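Local structure of FBP protein (Leishmania major, 5OEY) at residues L114-P119 with R280-A285; P119-S124 with S251-I256. The protein probably catalyses the hydrolysis of beta-D-fructose 1,6-bisphosphate to beta-D-fructose 6-phosphate and phosphate, in a homotetramer that uses divalent metal ions. All blocks are in the same frame, centred on the assembly; numbering follows the deposited sequence.

From the N terminus, the chain passes three helices and two strands before reaching strand 113-121, an inner strand of the large mixed sheet, and both contacts start there. Residues 114-119 form the strand side of interaction 1, and 119-124 carry on round the corner at P119, the residue common to both. Some 126 residues later, having built the rest of that sheet and entered the C-terminal family region, the chain returns as the start of helix 252-262 and closes interaction 2. Interaction 1 closes later, at the start of helix 281-294, so the loop of interaction 2 is nested within it. Together they tie the N-terminal ends of both helices to strand 113-121 and the turn after it, around the manganese ions and phosphate.

Interaction 1. Residues L114-P119 with R280-A285; sequences LIFFDP and RLLYEA. With MN (manganese (II) ion), chain O; MN (manganese (II) ion), chain N; PO4 (phosphate ion), chain M.
D118 and E284 meet through a shared manganese ion: D118 OD2 lies 2.1 Å from the chain O metal, which E284 OE2 also ligates. The other oxygen, D118 OD1, binds the chain N manganese, so this one carboxylate joins the two ions; its CG is turned anti to the backbone N (chi1 -180°), toward the metals. Bound phosphate and D121 complete the chain O site.

Polar bonds fix E284 from within its own segment. Its OE1 receives R280 N over 2.8 Å on the anti lone pair, and R280 NE at 3.0 Å from above the carboxylate plane, the latter a salt bridge. R280 NH1 makes a further, weak bond to phosphate O1, near the guanidinium plane.

Apolar contacts join the rest of strand and helix. L282 CD1 sits over the F116 ring centre, 4.1 Å from the centroid, in a CH-pi contact, and Y283 CB rests against F117 C, 3.5 Å away. Y283 OH hydrogen-bonds to H315 ND1.

Strand and helix axes approach to 6.7 Å at 55°, bringing together carboxylates from the N- and C-terminal family regions in the binuclear metal site of a class 1 fructose-1,6-bisphosphatase.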
loop_
_atom_site.group_PDB
_atom_site.type_symbol
_atom_site.label_atom_id
_atom_site.label_comp_id
_atom_site.label_asym_id
_atom_site.label_seq_id
_atom_site.Cartn_x
_atom_site.Cartn_y
_atom_site.Cartn_z
ATOM N N LEU C 114 -20.998 -9.141 24.072
ATOM C CA LEU C 114 -21.923 -8.159 23.552
ATOM C C LEU C 114 -21.064 -6.986 23.172
ATOM O O LEU C 114 -20.283 -6.503 23.983
ATOM C CB LEU C 114 -22.940 -7.690 24.599
ATOM C CG LEU C 114 -23.974 -8.704 25.094
ATOM C CD1 LEU C 114 -23.428 -9.563 26.235
ATOM C CD2 LEU C 114 -25.247 -7.987 25.533
ATOM N N ILE C 115 -21.193 -6.522 21.943
ATOM C CA ILE C 115 -20.372 -5.418 21.512
ATOM C C ILE C 115 -21.267 -4.316 20.943
ATOM O O ILE C 115 -22.185 -4.578 20.174
ATOM C CB ILE C 115 -19.206 -5.877 20.584
ATOM C CG1 ILE C 115 -18.282 -4.707 20.269
ATOM C CG2 ILE C 115 -19.737 -6.496 19.305
ATOM C CD1 ILE C 115 -17.040 -5.104 19.529
ATOM N N PHE C 116 -21.001 -3.084 21.372
ATOM C CA PHE C 116 -21.749 -1.915 20.930
ATOM C C PHE C 116 -20.759 -0.997 20.289
ATOM O O PHE C 116 -19.720 -0.740 20.877
ATOM C CB PHE C 116 -22.460 -1.266 22.113
ATOM C CG PHE C 116 -23.469 -2.167 22.731
ATOM C CD1 PHE C 116 -23.096 -3.086 23.715
ATOM C CD2 PHE C 116 -24.766 -2.202 22.244
ATOM C CE1 PHE C 116 -23.994 -3.994 24.231
ATOM C CE2 PHE C 116 -25.686 -3.102 22.772
ATOM C CZ PHE C 116 -25.295 -4.001 23.766
ATOM N N PHE C 117 -21.029 -0.562 19.069
ATOM C CA PHE C 117 -20.039 0.209 18.356
ATOM C C PHE C 117 -20.596 1.349 17.520
ATOM O O PHE C 117 -21.714 1.288 17.012
ATOM C CB PHE C 117 -19.169 -0.720 17.479
ATOM C CG PHE C 117 -19.935 -1.487 16.440
ATOM C CD1 PHE C 117 -20.467 -2.725 16.735
ATOM C CD2 PHE C 117 -20.115 -0.960 15.163
ATOM C CE1 PHE C 117 -21.182 -3.418 15.772
ATOM C CE2 PHE C 117 -20.829 -1.647 14.204
ATOM C CZ PHE C 117 -21.361 -2.880 14.506
ATOM N N ASP C 118 -19.781 2.388 17.390
ATOM C CA ASP C 118 -20.005 3.465 16.432
ATOM C C ASP C 118 -19.011 3.198 15.315
ATOM O O ASP C 118 -17.829 3.458 15.471
ATOM C CB ASP C 118 -19.725 4.832 17.074
ATOM C CG ASP C 118 -19.950 5.990 16.129
ATOM O OD1 ASP C 118 -20.416 5.805 14.991
ATOM O OD2 ASP C 118 -19.721 7.108 16.535
ATOM N N PRO C 119 -19.477 2.666 14.196
ATOM C CA PRO C 119 -18.530 2.214 13.189
ATOM C C PRO C 119 -17.793 3.342 12.476
ATOM O O PRO C 119 -16.677 3.121 11.998
ATOM C CB PRO C 119 -19.420 1.449 12.211
ATOM C CG PRO C 119 -20.720 2.164 12.292
ATOM C CD PRO C 119 -20.865 2.478 13.749
ATOM N N ARG C 280 -24.258 9.304 22.527
ATOM C CA ARG C 280 -24.956 8.080 22.868
ATOM C C ARG C 280 -24.184 7.328 23.952
ATOM O O ARG C 280 -22.953 7.312 23.950
ATOM C CB ARG C 280 -25.054 7.192 21.650
ATOM C CG ARG C 280 -26.144 7.498 20.667
ATOM C CD ARG C 280 -26.107 8.893 20.091
ATOM N NE ARG C 280 -25.132 9.063 19.060
ATOM C CZ ARG C 280 -25.368 9.158 17.754
ATOM N NH1 ARG C 280 -24.336 9.343 16.954
ATOM N NH2 ARG C 280 -26.578 9.054 17.237
ATOM N N LEU C 281 -24.899 6.734 24.905
ATOM C CA LEU C 281 -24.245 6.132 26.080
ATOM C C LEU C 281 -23.481 4.864 25.732
ATOM O O LEU C 281 -22.332 4.722 26.158
ATOM C CB LEU C 281 -25.251 5.850 27.211
ATOM C CG LEU C 281 -24.746 5.206 28.513
ATOM C CD1 LEU C 281 -23.811 6.148 29.239
ATOM C CD2 LEU C 281 -25.903 4.837 29.435
ATOM N N LEU C 282 -24.114 3.958 24.981
ATOM C CA LEU C 282 -23.583 2.579 24.814
ATOM C C LEU C 282 -22.351 2.520 23.926
ATOM O O LEU C 282 -21.401 1.822 24.252
ATOM C CB LEU C 282 -24.636 1.620 24.234
ATOM C CG LEU C 282 -25.624 0.920 25.142
ATOM C CD1 LEU C 282 -24.909 -0.128 25.973
ATOM C CD2 LEU C 282 -26.298 1.931 26.048
ATOM N N TYR C 283 -22.371 3.271 22.826
ATOM C CA TYR C 283 -21.318 3.186 21.817
ATOM C C TYR C 283 -20.465 4.429 21.601
ATOM O O TYR C 283 -19.681 4.478 20.649
ATOM C CB TYR C 283 -21.882 2.697 20.484
ATOM C CG TYR C 283 -23.182 3.308 20.069
ATOM C CD1 TYR C 283 -23.196 4.554 19.429
ATOM C CD2 TYR C 283 -24.384 2.657 20.282
ATOM C CE1 TYR C 283 -24.375 5.143 19.017
ATOM C CE2 TYR C 283 -25.582 3.225 19.887
ATOM C CZ TYR C 283 -25.583 4.474 19.245
ATOM O OH TYR C 283 -26.803 5.042 18.839
ATOM N N GLU C 284 -20.601 5.425 22.468
ATOM C CA GLU C 284 -19.744 6.605 22.400
ATOM C C GLU C 284 -19.237 6.970 23.773
ATOM O O GLU C 284 -18.062 6.831 24.058
ATOM C CB GLU C 284 -20.487 7.787 21.775
ATOM C CG GLU C 284 -20.798 7.606 20.298
ATOM C CD GLU C 284 -21.578 8.760 19.659
ATOM O OE1 GLU C 284 -22.458 9.331 20.327
ATOM O OE2 GLU C 284 -21.390 9.048 18.457
ATOM N N ALA C 285 -20.141 7.376 24.653
ATOM C CA ALA C 285 -19.759 7.904 25.950
ATOM C C ALA C 285 -19.166 6.890 26.918
ATOM O O ALA C 285 -18.164 7.182 27.555
ATOM C CB ALA C 285 -20.951 8.588 26.588
HETATM MN MN MN O . -20.044 9.205 16.785
HETATM MN MN MN N . -21.039 7.426 13.879
HETATM P P PO4 M . -21.362 10.468 14.353
HETATM O O1 PO4 M . -22.824 10.386 14.750
HETATM O O2 PO4 M . -20.475 10.944 15.452
HETATM O O3 PO4 M . -21.191 11.373 13.153
HETATM O O4 PO4 M . -20.967 9.051 14.018
HETATM O O HOH W 1 -21.612 6.426 12.450
#

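Interaction 2. Residues P119-S124 with S251-I256; sequences PLDGSS and SMVGDI. With MN (manganese (II) ion), chain N; MN (manganese (II) ion), chain O; PO4 (phosphate ion), chain M.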
loop_
_atom_site.group_PDB
_atom_site.type_symbol
_atom_site.label_atom_id
_atom_site.label_comp_id
_atom_site.label_asym_id
_atom_site.label_seq_id
_atom_site.Cartn_x
_atom_site.Cartn_y
_atom_site.Cartn_z
ATOM N N PRO C 119 -19.477 2.666 14.196
ATOM C CA PRO C 119 -18.530 2.214 13.189
ATOM C C PRO C 119 -17.793 3.342 12.476
ATOM O O PRO C 119 -16.677 3.121 11.998
ATOM C CB PRO C 119 -19.420 1.449 12.211
ATOM C CG PRO C 119 -20.720 2.164 12.292
ATOM C CD PRO C 119 -20.865 2.478 13.749
ATOM N N LEU C 120 -18.396 4.524 12.435
ATOM C CA LEU C 120 -17.700 5.717 11.957
ATOM C C LEU C 120 -18.159 6.991 12.648
ATOM O O LEU C 120 -19.265 7.461 12.434
ATOM C CB LEU C 120 -17.854 5.875 10.456
ATOM C CG LEU C 120 -17.015 6.960 9.793
ATOM C CD1 LEU C 120 -15.530 6.706 9.971
ATOM C CD2 LEU C 120 -17.308 6.947 8.323
ATOM N N ASP C 121 -17.269 7.532 13.467
ATOM C CA ASP C 121 -17.517 8.715 14.254
ATOM C C ASP C 121 -16.929 9.941 13.570
ATOM O O ASP C 121 -15.794 9.937 13.162
ATOM C CB ASP C 121 -16.906 8.557 15.641
ATOM C CG ASP C 121 -16.986 9.830 16.458
ATOM O OD1 ASP C 121 -18.104 10.186 16.899
ATOM O OD2 ASP C 121 -15.908 10.463 16.609
ATOM N N GLY C 122 -17.751 10.974 13.449
ATOM C CA GLY C 122 -17.392 12.226 12.812
ATOM C C GLY C 122 -17.692 12.274 11.332
ATOM O O GLY C 122 -17.063 13.029 10.630
ATOM N N SER C 123 -18.654 11.481 10.861
ATOM C CA SER C 123 -18.823 11.253 9.420
ATOM C C SER C 123 -19.067 12.526 8.606
ATOM O O SER C 123 -18.832 12.518 7.402
ATOM C CB SER C 123 -19.907 10.191 9.122
ATOM O OG SER C 123 -20.601 9.768 10.305
ATOM N N SER C 124 -19.480 13.607 9.257
ATOM C CA SER C 124 -19.546 14.949 8.656
ATOM C C SER C 124 -18.203 15.744 8.654
ATOM O O SER C 124 -18.169 16.963 8.442
ATOM C CB SER C 124 -20.572 15.764 9.438
ATOM O OG SER C 124 -20.093 15.908 10.760
ATOM N N SER C 251 -14.458 16.034 15.919
ATOM C CA SER C 251 -14.562 14.589 15.843
ATOM C C SER C 251 -14.311 14.122 17.247
ATOM O O SER C 251 -13.281 14.437 17.820
ATOM C CB SER C 251 -13.502 14.065 14.880
ATOM O OG SER C 251 -14.046 13.231 13.852
ATOM N N MET C 252 -15.281 13.461 17.846
ATOM C CA MET C 252 -15.165 13.054 19.258
ATOM C C MET C 252 -13.912 12.215 19.497
ATOM O O MET C 252 -13.207 12.427 20.443
ATOM C CB MET C 252 -16.379 12.261 19.685
ATOM C CG MET C 252 -16.415 11.984 21.157
ATOM S SD MET C 252 -17.361 10.508 21.505
ATOM C CE MET C 252 -17.176 10.451 23.289
ATOM N N VAL C 253 -13.620 11.299 18.594
ATOM C CA VAL C 253 -12.431 10.479 18.707
ATOM C C VAL C 253 -11.153 11.338 18.565
ATOM O O VAL C 253 -10.271 11.234 19.381
ATOM C CB VAL C 253 -12.450 9.314 17.681
ATOM C CG1 VAL C 253 -11.125 8.582 17.678
ATOM C CG2 VAL C 253 -13.581 8.325 17.979
ATOM N N GLY C 254 -11.063 12.174 17.545
ATOM C CA GLY C 254 -9.913 13.031 17.377
ATOM C C GLY C 254 -9.633 13.868 18.612
ATOM O O GLY C 254 -8.480 13.944 19.078
ATOM N N ASP C 255 -10.701 14.499 19.133
ATOM C CA ASP C 255 -10.629 15.397 20.294
ATOM C C ASP C 255 -10.291 14.650 21.573
ATOM O O ASP C 255 -9.480 15.139 22.375
ATOM C CB ASP C 255 -11.933 16.190 20.460
ATOM C CG ASP C 255 -12.082 17.331 19.424
ATOM O OD1 ASP C 255 -11.118 18.108 19.238
ATOM O OD2 ASP C 255 -13.185 17.476 18.832
ATOM N N ILE C 256 -10.895 13.477 21.777
ATOM C CA ILE C 256 -10.616 12.632 22.971
ATOM C C ILE C 256 -9.181 12.083 22.927
ATOM O O ILE C 256 -8.544 11.988 23.965
ATOM C CB ILE C 256 -11.603 11.452 23.126
ATOM C CG1 ILE C 256 -12.991 11.925 23.553
ATOM C CG2 ILE C 256 -11.126 10.417 24.136
ATOM C CD1 ILE C 256 -13.120 12.343 24.999
HETATM MN MN MN N . -21.039 7.426 13.879
HETATM MN MN MN O . -20.044 9.205 16.785
HETATM P P PO4 M . -21.362 10.468 14.353
HETATM O O1 PO4 M . -22.824 10.386 14.750
HETATM O O2 PO4 M . -20.475 10.944 15.452
HETATM O O3 PO4 M . -21.191 11.373 13.153
HETATM O O4 PO4 M . -20.967 9.051 14.018
HETATM O O HOH W 2 -17.994 13.095 16.197
HETATM O O HOH W 1 -21.612 6.426 12.450
#
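D121 lays its carboxylate against the first turn of helix 252-262, with OD2 beside the V253 methyl CG2 at 3.4 Å. The same oxygen accepts a hydrogen bond from V253 N (3.1 Å, N-H...O 161°), met on the syn side and 32° out of the carboxylate plane. M252 CB flanks OD2 as well. The N-H groups of a first helical turn point out of the helix's N-terminal end, and it is there that D121 OD2 meets V253 N.

The other carboxylate oxygen faces the metals. D121 OD1 binds the chain O manganese at 2.2 Å and takes a hydrogen bond from water 2, which in turn accepts one from M252 N; the water thus forms a second link between loop and helix. D121 reaches in this way from the metal to the helix.

Residues 118-123 read DPLDGS, the Asp-Pro-Leu-Asp-Gly-Ser signature of this metal-dependent phosphatase family. In it, L120 contributes its backbone O to the chain N manganese at 2.3 Å, while the amides of G122 and S123 send weak hydrogen bonds to the phosphate.

G122, at a positive phi of 91°, places its CA 3.6 Å from S251 OG, whose hydrogen bond goes to S131 O. The M252 side chain runs on, extended, away from the loop toward I135 and M288, the latter on helix 281-294. Beyond the signature, S124 O bonds to Y262 OH of a neighbouring subunit.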